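Local coordinates for glycoside hydrolase family 16 protein (Akkermansia muciniphila, PDB 6T2N) that probably acts as an endo-acting O-glycanase, cleaving beta-galactosidic linkages within mucin glycan chains to initiate mucin breakdown, at residues Q84-N92 and E103-N111; W174-E184 and S195-T206. All coordinates share one frame; numbering follows the deposited sequence.

Interaction 1 (Q84-N92 and E103-N111)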
loop_
_atom_site.group_PDB
_atom_site.type_symbol
_atom_site.label_atom_id
_atom_site.label_comp_id
_atom_site.label_asym_id
_atom_site.label_seq_id
_atom_site.Cartn_x
_atom_site.Cartn_y
_atom_site.Cartn_z
ATOM N N GLN A 84 -7.632 -8.299 -12.580
ATOM C CA GLN A 84 -6.240 -8.798 -12.718
ATOM C C GLN A 84 -5.962 -9.965 -11.762
ATOM O O GLN A 84 -6.622 -10.038 -10.713
ATOM C CB GLN A 84 -5.225 -7.689 -12.467
ATOM C CG GLN A 84 -4.780 -7.601 -11.015
ATOM C CD GLN A 84 -5.803 -6.961 -10.103
ATOM O OE1 GLN A 84 -6.848 -6.441 -10.534
ATOM N NE2 GLN A 84 -5.479 -6.963 -8.817
ATOM N N THR A 85 -4.982 -10.811 -12.153
ATOM C CA THR A 85 -4.259 -11.819 -11.309
ATOM C C THR A 85 -2.791 -11.389 -11.192
ATOM O O THR A 85 -2.295 -10.720 -12.099
ATOM C CB THR A 85 -4.424 -13.242 -11.848
ATOM O OG1 THR A 85 -3.956 -14.129 -10.843
ATOM C CG2 THR A 85 -3.641 -13.492 -13.101
ATOM N N TYR A 86 -2.146 -11.719 -10.079
ATOM C CA TYR A 86 -0.847 -11.137 -9.649
ATOM C C TYR A 86 0.285 -12.153 -9.865
ATOM O O TYR A 86 0.120 -13.309 -9.424
ATOM C CB TYR A 86 -0.936 -10.741 -8.162
ATOM C CG TYR A 86 -1.566 -9.404 -7.849
ATOM C CD1 TYR A 86 -1.335 -8.290 -8.633
ATOM C CD2 TYR A 86 -2.288 -9.228 -6.692
ATOM C CE1 TYR A 86 -1.885 -7.065 -8.328
ATOM C CE2 TYR A 86 -2.855 -8.019 -6.369
ATOM C CZ TYR A 86 -2.662 -6.930 -7.194
ATOM O OH TYR A 86 -3.232 -5.722 -6.879
ATOM N N THR A 87 1.429 -11.779 -10.454
ATOM C CA THR A 87 2.502 -12.796 -10.713
ATOM C C THR A 87 3.899 -12.272 -10.404
ATOM O O THR A 87 4.107 -11.078 -10.520
ATOM C CB THR A 87 2.548 -13.327 -12.151
ATOM O OG1 THR A 87 3.417 -12.429 -12.849
ATOM C CG2 THR A 87 1.183 -13.480 -12.800
ATOM N N GLY A 88 4.814 -13.187 -10.090
ATOM C CA GLY A 88 6.166 -12.839 -9.619
ATOM C C GLY A 88 7.127 -12.752 -10.782
ATOM O O GLY A 88 8.304 -12.446 -10.515
ATOM N N ARG A 89 6.590 -13.051 -11.985
ATOM C CA ARG A 89 7.195 -13.079 -13.343
ATOM C C ARG A 89 7.754 -11.716 -13.692
ATOM O O ARG A 89 7.124 -10.716 -13.441
ATOM C CB ARG A 89 6.118 -13.361 -14.397
ATOM C CG ARG A 89 5.492 -14.754 -14.351
ATOM C CD ARG A 89 4.405 -14.928 -15.386
ATOM N NE ARG A 89 3.533 -13.769 -15.478
ATOM C CZ ARG A 89 2.997 -13.256 -16.592
ATOM N NH1 ARG A 89 3.237 -13.776 -17.782
ATOM N NH2 ARG A 89 2.208 -12.195 -16.509
ATOM N N PRO A 90 8.934 -11.568 -14.313
ATOM C CA PRO A 90 9.486 -10.202 -14.421
ATOM C C PRO A 90 8.466 -9.371 -15.342
ATOM O O PRO A 90 8.709 -8.229 -15.813
ATOM C CB PRO A 90 10.824 -10.543 -15.139
ATOM C CG PRO A 90 11.122 -11.969 -14.692
ATOM C CD PRO A 90 9.790 -12.651 -14.833
ATOM N N LYS A 91 7.657 -9.976 -16.041
ATOM C CA LYS A 91 6.702 -9.437 -17.099
ATOM C C LYS A 91 5.949 -8.348 -16.381
ATOM O O LYS A 91 5.856 -7.247 -16.997
ATOM C CB LYS A 91 5.811 -10.499 -17.785
ATOM C CG LYS A 91 4.800 -9.956 -18.808
ATOM C CD LYS A 91 3.981 -10.993 -19.595
ATOM C CE LYS A 91 3.269 -10.359 -20.778
ATOM N NZ LYS A 91 2.038 -11.097 -21.152
ATOM N N ASN A 92 5.560 -8.702 -15.140
ATOM C CA ASN A 92 4.802 -7.885 -14.134
ATOM C C ASN A 92 5.712 -7.203 -13.081
ATOM O O ASN A 92 5.295 -6.155 -12.562
ATOM C CB ASN A 92 3.742 -8.760 -13.470
ATOM C CG ASN A 92 2.823 -9.448 -14.481
ATOM O OD1 ASN A 92 2.699 -10.670 -14.482
ATOM N ND2 ASN A 92 2.137 -8.671 -15.321
ATOM N N GLU A 103 4.157 -3.905 -13.764
ATOM C CA GLU A 103 3.735 -3.733 -15.173
ATOM C C GLU A 103 2.564 -4.691 -15.594
ATOM O O GLU A 103 2.570 -5.847 -15.287
ATOM C CB GLU A 103 4.841 -4.052 -16.147
ATOM C CG GLU A 103 4.322 -3.851 -17.548
ATOM C CD GLU A 103 5.382 -3.821 -18.598
ATOM O OE1 GLU A 103 6.135 -4.751 -18.519
ATOM O OE2 GLU A 103 5.417 -2.852 -19.417
ATOM N N THR A 104 1.484 -3.981 -16.007
ATOM C CA THR A 104 0.087 -4.492 -16.042
ATOM C C THR A 104 -0.174 -4.746 -17.505
ATOM O O THR A 104 0.075 -3.831 -18.325
ATOM C CB THR A 104 -0.922 -3.552 -15.359
ATOM O OG1 THR A 104 -0.552 -3.321 -13.985
ATOM C CG2 THR A 104 -2.318 -4.116 -15.442
ATOM N N HIS A 105 -0.520 -5.986 -17.799
ATOM C CA HIS A 105 -0.642 -6.516 -19.176
ATOM C C HIS A 105 -2.035 -7.096 -19.319
ATOM O O HIS A 105 -2.351 -7.991 -18.515
ATOM C CB HIS A 105 0.342 -7.662 -19.462
ATOM C CG HIS A 105 1.769 -7.286 -19.418
ATOM N ND1 HIS A 105 2.390 -6.760 -20.494
ATOM C CD2 HIS A 105 2.689 -7.371 -18.431
ATOM C CE1 HIS A 105 3.649 -6.519 -20.181
ATOM N NE2 HIS A 105 3.864 -6.893 -18.926
ATOM N N PHE A 106 -2.791 -6.639 -20.314
ATOM C CA PHE A 106 -3.993 -7.342 -20.809
ATOM C C PHE A 106 -3.532 -8.722 -21.307
ATOM O O PHE A 106 -2.886 -8.772 -22.318
ATOM C CB PHE A 106 -4.664 -6.517 -21.897
ATOM C CG PHE A 106 -5.785 -7.257 -22.549
ATOM C CD1 PHE A 106 -7.018 -7.318 -21.928
ATOM C CD2 PHE A 106 -5.590 -7.942 -23.743
ATOM C CE1 PHE A 106 -8.057 -8.025 -22.526
ATOM C CE2 PHE A 106 -6.628 -8.652 -24.322
ATOM C CZ PHE A 106 -7.856 -8.700 -23.707
ATOM N N GLU A 107 -3.818 -9.800 -20.579
ATOM C CA GLU A 107 -3.256 -11.147 -20.851
ATOM C C GLU A 107 -4.011 -12.175 -19.990
ATOM O O GLU A 107 -3.901 -12.161 -18.752
ATOM C CB GLU A 107 -1.754 -11.140 -20.601
ATOM C CG GLU A 107 -1.257 -12.472 -20.096
ATOM C CD GLU A 107 0.191 -12.495 -19.650
ATOM O OE1 GLU A 107 0.657 -11.499 -19.040
ATOM O OE2 GLU A 107 0.840 -13.512 -19.869
ATOM N N LYS A 108 -4.806 -13.030 -20.616
ATOM C CA LYS A 108 -5.600 -14.042 -19.886
ATOM C C LYS A 108 -4.621 -15.007 -19.240
ATOM O O LYS A 108 -3.737 -15.501 -19.943
ATOM C CB LYS A 108 -6.538 -14.762 -20.844
ATOM C CG LYS A 108 -7.386 -15.860 -20.231
ATOM C CD LYS A 108 -8.360 -16.386 -21.235
ATOM C CE LYS A 108 -9.095 -17.616 -20.767
ATOM N NZ LYS A 108 -9.811 -18.245 -21.903
ATOM N N PHE A 109 -4.800 -15.281 -17.957
ATOM C CA PHE A 109 -3.777 -15.984 -17.145
ATOM C C PHE A 109 -4.465 -16.650 -15.960
ATOM O O PHE A 109 -5.365 -16.035 -15.370
ATOM C CB PHE A 109 -2.692 -14.997 -16.717
ATOM C CG PHE A 109 -1.445 -15.606 -16.135
ATOM C CD1 PHE A 109 -1.339 -15.842 -14.777
ATOM C CD2 PHE A 109 -0.353 -15.908 -16.938
ATOM C CE1 PHE A 109 -0.170 -16.357 -14.225
ATOM C CE2 PHE A 109 0.810 -16.431 -16.384
ATOM C CZ PHE A 109 0.913 -16.629 -15.019
ATOM N N ALA A 110 -4.080 -17.892 -15.667
ATOM C CA ALA A 110 -4.769 -18.734 -14.666
ATOM C C ALA A 110 -4.516 -18.161 -13.267
ATOM O O ALA A 110 -3.401 -17.662 -13.028
ATOM C CB ALA A 110 -4.333 -20.162 -14.797
ATOM N N ASN A 111 -5.553 -18.158 -12.425
ATOM C CA ASN A 111 -5.535 -17.686 -11.018
ATOM C C ASN A 111 -4.941 -18.802 -10.124
ATOM O O ASN A 111 -5.646 -19.766 -9.821
ATOM C CB ASN A 111 -6.972 -17.243 -10.702
ATOM C CG ASN A 111 -7.342 -17.093 -9.237
ATOM O OD1 ASN A 111 -6.484 -16.805 -8.380
ATOM N ND2 ASN A 111 -8.632 -17.260 -8.954
#
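The guanidinium of Arg89 has Phe109 over one face, CE2 standing 3.7 Å above its plane, and Lys91 CB over the opposite face, while Glu107 OE1 and Thr87 OG1 lie at its edge, in plane. Guanidinium and phenyl planes are 35° apart, and Arg89 CZ stands off-centre over the ring in a cation-pi contact. The His105 ring carries Lys91 CE over its centre, a CH-pi contact; its NE2 donates to Lys91 O over 2.8 Å, from above the carbonyl plane. A bend at chi3 (-43°) turns the guanidinium toward Glu107, gripped end-on: NH2 to OE1 is 3.0 Å and NH1 to OE2 3.2 Å, with guanidinium and carboxylate planes 57° apart, so the pair is not coplanar. Arg89 NE donates to Thr87 OG1. Threonine suits the place because its hydroxyl links Arg89 NE to Asn92 OD1 while its CG2 meets Phe109 CE1 at 3.5 Å. Asn92 ND2 donates almost straight to Glu103 O, 2.9 Å away, and OD1 also accepts from Arg89 NH2. A leucine in place of Arg89 would probably leave Glu107 without its two-nitrogen partner and Asn92 OD1 with one donor fewer. In the family 16 beta-sandwich, this joins the loop after strand 85-86 to the connection between strands 99-104 and 109-110 of different sheets. The partly exposed salt-bridge network, with Lys91 NZ a less certain member, ties these loops chiefly through charge and directed bonds.

Interaction 2 (W174-E184 and S195-T206). Unlike the reference sequence in segment 195-206: Thr206 (reference Lys).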
loop_
_atom_site.group_PDB
_atom_site.type_symbol
_atom_site.label_atom_id
_atom_site.label_comp_id
_atom_site.label_asym_id
_atom_site.label_seq_id
_atom_site.Cartn_x
_atom_site.Cartn_y
_atom_site.Cartn_z
ATOM N N TRP A 174 -9.372 -7.750 9.042
ATOM C CA TRP A 174 -9.754 -6.484 8.370
ATOM C C TRP A 174 -11.214 -6.149 8.643
ATOM O O TRP A 174 -12.053 -7.029 8.597
ATOM C CB TRP A 174 -9.506 -6.616 6.898
ATOM C CG TRP A 174 -9.524 -5.312 6.168
ATOM C CD1 TRP A 174 -8.460 -4.498 5.858
ATOM C CD2 TRP A 174 -10.689 -4.678 5.618
ATOM N NE1 TRP A 174 -8.901 -3.390 5.166
ATOM C CE2 TRP A 174 -10.259 -3.482 5.010
ATOM C CE3 TRP A 174 -12.041 -5.015 5.591
ATOM C CZ2 TRP A 174 -11.145 -2.619 4.392
ATOM C CZ3 TRP A 174 -12.920 -4.183 4.940
ATOM C CH2 TRP A 174 -12.467 -3.002 4.342
ATOM N N PRO A 175 -11.628 -4.886 8.890
ATOM C CA PRO A 175 -10.768 -3.695 8.884
ATOM C C PRO A 175 -10.224 -3.248 10.251
ATOM O O PRO A 175 -9.632 -2.156 10.352
ATOM C CB PRO A 175 -11.720 -2.569 8.449
ATOM C CG PRO A 175 -13.127 -3.135 8.596
ATOM C CD PRO A 175 -13.036 -4.559 9.105
ATOM N N VAL A 176 -10.451 -4.086 11.266
ATOM C CA VAL A 176 -10.210 -3.730 12.674
ATOM C C VAL A 176 -8.701 -3.692 12.855
ATOM O O VAL A 176 -8.264 -2.952 13.703
ATOM C CB VAL A 176 -10.938 -4.711 13.604
ATOM C CG1 VAL A 176 -10.719 -4.406 15.074
ATOM C CG2 VAL A 176 -12.430 -4.759 13.323
ATOM N N ASN A 177 -7.938 -4.419 12.056
ATOM C CA ASN A 177 -6.463 -4.468 12.204
ATOM C C ASN A 177 -5.904 -3.012 12.022
ATOM O O ASN A 177 -4.781 -2.723 12.439
ATOM C CB ASN A 177 -5.842 -5.577 11.306
ATOM C CG ASN A 177 -5.992 -5.391 9.813
ATOM O OD1 ASN A 177 -7.104 -5.241 9.299
ATOM N ND2 ASN A 177 -4.882 -5.463 9.109
ATOM N N GLY A 178 -6.521 -2.284 11.080
ATOM C CA GLY A 178 -5.977 -1.033 10.480
ATOM C C GLY A 178 -5.421 -1.123 9.036
ATOM O O GLY A 178 -4.869 -2.153 8.615
ATOM N N GLU A 179 -5.544 -0.013 8.322
ATOM C CA GLU A 179 -5.092 0.171 6.941
ATOM C C GLU A 179 -4.766 1.646 6.714
ATOM O O GLU A 179 -5.649 2.501 6.879
ATOM C CB GLU A 179 -6.154 -0.290 5.948
ATOM C CG GLU A 179 -5.530 -0.603 4.567
ATOM C CD GLU A 179 -6.510 -0.744 3.405
ATOM O OE1 GLU A 179 -7.476 -1.569 3.509
ATOM O OE2 GLU A 179 -6.361 0.035 2.456
ATOM N N ILE A 180 -3.547 1.899 6.250
ATOM C CA ILE A 180 -2.987 3.243 5.909
ATOM C C ILE A 180 -2.680 3.242 4.409
ATOM O O ILE A 180 -1.738 2.562 4.013
ATOM C CB ILE A 180 -1.721 3.495 6.742
ATOM C CG1 ILE A 180 -1.967 3.206 8.221
ATOM C CG2 ILE A 180 -1.165 4.886 6.518
ATOM C CD1 ILE A 180 -0.691 3.052 8.979
ATOM N N ASP A 181 -3.499 3.949 3.646
ATOM C CA ASP A 181 -3.433 4.135 2.188
ATOM C C ASP A 181 -2.675 5.432 1.883
ATOM O O ASP A 181 -3.351 6.507 1.851
ATOM C CB ASP A 181 -4.874 4.220 1.673
ATOM C CG ASP A 181 -5.724 2.984 2.033
ATOM O OD1 ASP A 181 -5.114 1.992 2.491
ATOM O OD2 ASP A 181 -6.949 3.006 1.738
ATOM N N MET A 182 -1.346 5.377 1.691
ATOM C CA MET A 182 -0.571 6.623 1.399
ATOM C C MET A 182 -1.017 7.141 0.012
ATOM O O MET A 182 -1.296 8.384 -0.121
ATOM C CB MET A 182 0.952 6.435 1.498
ATOM C CG MET A 182 1.400 5.708 2.755
ATOM S SD MET A 182 3.210 5.381 2.919
ATOM C CE MET A 182 3.929 6.841 2.139
ATOM N N LEU A 183 -1.180 6.226 -0.958
ATOM C CA LEU A 183 -1.682 6.572 -2.313
ATOM C C LEU A 183 -2.710 5.559 -2.807
ATOM O O LEU A 183 -2.414 4.352 -2.790
ATOM C CB LEU A 183 -0.518 6.626 -3.305
ATOM C CG LEU A 183 -0.914 6.529 -4.782
ATOM C CD1 LEU A 183 -1.650 7.787 -5.219
ATOM C CD2 LEU A 183 0.309 6.293 -5.647
ATOM N N GLU A 184 -3.819 6.090 -3.315
ATOM C CA GLU A 184 -4.720 5.397 -4.251
ATOM C C GLU A 184 -5.183 6.404 -5.292
ATOM O O GLU A 184 -5.460 7.563 -4.918
ATOM C CB GLU A 184 -5.880 4.809 -3.479
ATOM C CG GLU A 184 -5.491 3.608 -2.661
ATOM C CD GLU A 184 -6.640 3.164 -1.797
ATOM O OE1 GLU A 184 -7.201 4.019 -1.007
ATOM O OE2 GLU A 184 -7.021 2.019 -1.968
ATOM N N SER A 195 -5.543 9.629 0.107
ATOM C CA SER A 195 -4.922 8.998 1.305
ATOM C C SER A 195 -5.995 8.839 2.386
ATOM O O SER A 195 -6.927 9.695 2.453
ATOM C CB SER A 195 -3.776 9.790 1.784
ATOM O OG SER A 195 -3.165 10.456 0.683
ATOM N N THR A 196 -5.969 7.698 3.075
ATOM C CA THR A 196 -7.196 7.083 3.646
ATOM C C THR A 196 -6.762 6.112 4.745
ATOM O O THR A 196 -5.766 5.426 4.558
ATOM C CB THR A 196 -8.119 6.539 2.534
ATOM O OG1 THR A 196 -8.627 7.582 1.689
ATOM C CG2 THR A 196 -9.375 5.880 3.049
ATOM N N PHE A 197 -7.426 6.199 5.908
ATOM C CA PHE A 197 -7.248 5.295 7.071
ATOM C C PHE A 197 -8.530 4.485 7.260
ATOM O O PHE A 197 -9.627 5.014 6.978
ATOM C CB PHE A 197 -6.915 6.125 8.296
ATOM C CG PHE A 197 -5.617 6.905 8.084
ATOM C CD1 PHE A 197 -4.436 6.381 8.422
ATOM C CD2 PHE A 197 -5.700 8.272 7.734
ATOM C CE1 PHE A 197 -3.338 7.205 8.437
ATOM C CE2 PHE A 197 -4.597 9.097 7.759
ATOM C CZ PHE A 197 -3.418 8.561 8.120
ATOM N N HIS A 198 -8.385 3.213 7.598
ATOM C CA HIS A 198 -9.520 2.262 7.652
ATOM C C HIS A 198 -9.308 1.584 8.970
ATOM O O HIS A 198 -8.120 1.304 9.293
ATOM C CB HIS A 198 -9.529 1.169 6.554
ATOM C CG HIS A 198 -9.641 1.630 5.139
ATOM N ND1 HIS A 198 -10.860 1.805 4.521
ATOM C CD2 HIS A 198 -8.700 1.964 4.236
ATOM C CE1 HIS A 198 -10.674 2.223 3.300
ATOM N NE2 HIS A 198 -9.354 2.340 3.103
ATOM N N LEU A 199 -10.413 1.357 9.664
ATOM C CA LEU A 199 -10.480 0.984 11.106
ATOM C C LEU A 199 -11.936 0.904 11.517
ATOM O O LEU A 199 -12.814 1.497 10.825
ATOM C CB LEU A 199 -9.748 1.983 12.006
ATOM C CG LEU A 199 -10.401 3.323 12.322
ATOM C CD1 LEU A 199 -9.677 3.838 13.538
ATOM C CD2 LEU A 199 -10.289 4.369 11.220
ATOM N N SER A 200 -12.205 0.148 12.556
ATOM C CA SER A 200 -13.601 -0.015 12.979
ATOM C C SER A 200 -13.917 1.108 13.955
ATOM O O SER A 200 -13.017 1.751 14.490
ATOM C CB SER A 200 -13.855 -1.362 13.520
ATOM O OG SER A 200 -13.623 -1.360 14.906
ATOM N N PRO A 201 -15.206 1.449 14.106
ATOM C CA PRO A 201 -15.570 2.630 14.868
ATOM C C PRO A 201 -15.175 2.417 16.337
ATOM O O PRO A 201 -14.619 3.293 16.899
ATOM C CB PRO A 201 -17.062 2.815 14.582
ATOM C CG PRO A 201 -17.563 1.487 14.026
ATOM C CD PRO A 201 -16.355 0.746 13.513
ATOM N N ASP A 202 -15.422 1.243 16.894
ATOM C CA ASP A 202 -14.996 0.817 18.251
ATOM C C ASP A 202 -14.180 -0.454 18.068
ATOM O O ASP A 202 -14.064 -0.898 16.916
ATOM C CB ASP A 202 -16.252 0.513 19.044
ATOM C CG ASP A 202 -17.295 -0.185 18.185
ATOM O OD1 ASP A 202 -16.894 -0.965 17.312
ATOM O OD2 ASP A 202 -18.495 0.066 18.379
ATOM N N GLY A 203 -13.746 -1.149 19.104
ATOM C CA GLY A 203 -13.094 -2.451 18.805
ATOM C C GLY A 203 -14.042 -3.570 18.329
ATOM O O GLY A 203 -13.542 -4.651 18.128
ATOM N N VAL A 204 -15.355 -3.338 18.189
ATOM C CA VAL A 204 -16.418 -4.389 18.266
ATOM C C VAL A 204 -16.982 -4.627 16.857
ATOM O O VAL A 204 -16.662 -5.686 16.269
ATOM C CB VAL A 204 -17.523 -3.998 19.275
ATOM C CG1 VAL A 204 -18.884 -4.609 18.937
ATOM C CG2 VAL A 204 -17.155 -4.342 20.725
ATOM N N SER A 205 -17.781 -3.686 16.338
ATOM C CA SER A 205 -18.177 -3.562 14.909
ATOM C C SER A 205 -16.974 -3.756 14.002
ATOM O O SER A 205 -15.939 -3.167 14.287
ATOM C CB SER A 205 -18.747 -2.205 14.646
ATOM O OG SER A 205 -18.930 -1.987 13.263
ATOM N N THR A 206 -17.142 -4.478 12.901
ATOM C CA THR A 206 -16.090 -4.706 11.868
ATOM C C THR A 206 -16.436 -3.903 10.619
ATOM O O THR A 206 -15.862 -4.164 9.581
ATOM C CB THR A 206 -16.001 -6.201 11.580
ATOM O OG1 THR A 206 -17.296 -6.616 11.124
ATOM C CG2 THR A 206 -15.550 -6.972 12.800
#
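His198 turns CG away from its own carbonyl carbon (chi1 -62°), and Asp181 does the same (chi1 -57°), which brings imidazole and carboxylate together on one face of the sheet. NE2 of His198 donates to Asp181 OD2 over 2.8 Å; the oxygen lies in the ring plane and is approached on its syn side, though the donor stands 34° out of the carboxylate plane. ND1 bonds Asp208, so both imidazole nitrogens are engaged and the ring's rotation is fixed. Glu179 runs beside His198, pointing the same way, with CB 3.7 Å from His198 CB; its OE1 uses the anti lone pair to accept from Trp174 NE1 at 2.8 Å. Strands 179-181 and 195-198 are antiparallel, with Glu179-His198 and Asp181-Thr196 as hydrogen-bonded pairs; Asp181 N to Thr196 O measures 2.9 Å. Glu179, Asp181 and Glu184 match the ExDxxE signature of family 16 hydrolases, in which the two glutamates serve as nucleophile and acid/base in relatives, and a classic beta bulge at Met182 and Leu183 opposite Ile164 accommodates the extra residue. This face therefore probably lines the active-site cleft. The other face is apolar: at the non-hydrogen-bonded pair, Ile180 CG2 meets Phe197 CE1 at 3.7 Å, and both side chains pack on Leu238 of strand 235-240. Before the strand, in the type I turn from Pro175 to Gly178, Val176 CG2 touches Ser200 CB at 3.7 Å and Thr206 CG2 at 3.9 Å.

Overall arrangement
Interactions 1 and 2 lie on opposite sides of the chain's centre, with their centres 28 Å apart and their nearest atoms about 10 Å apart, and they do not touch. Both reach the same mixed sheet: strands 85-86 and 109-110 pair with strand 127-136, which connects through strands 267-275 and 160-168 to strand 179-181. Interaction 1 also takes in the end of strand 99-104, which belongs to the other sheet. It is the more peripheral contact, partly buried, and joins loops mainly by side-chain bonds and charge. Interaction 2 is buried and rests on a short antiparallel ladder with loop contacts at one end, with acidic residues and a histidine on one face and apolar packing on the other.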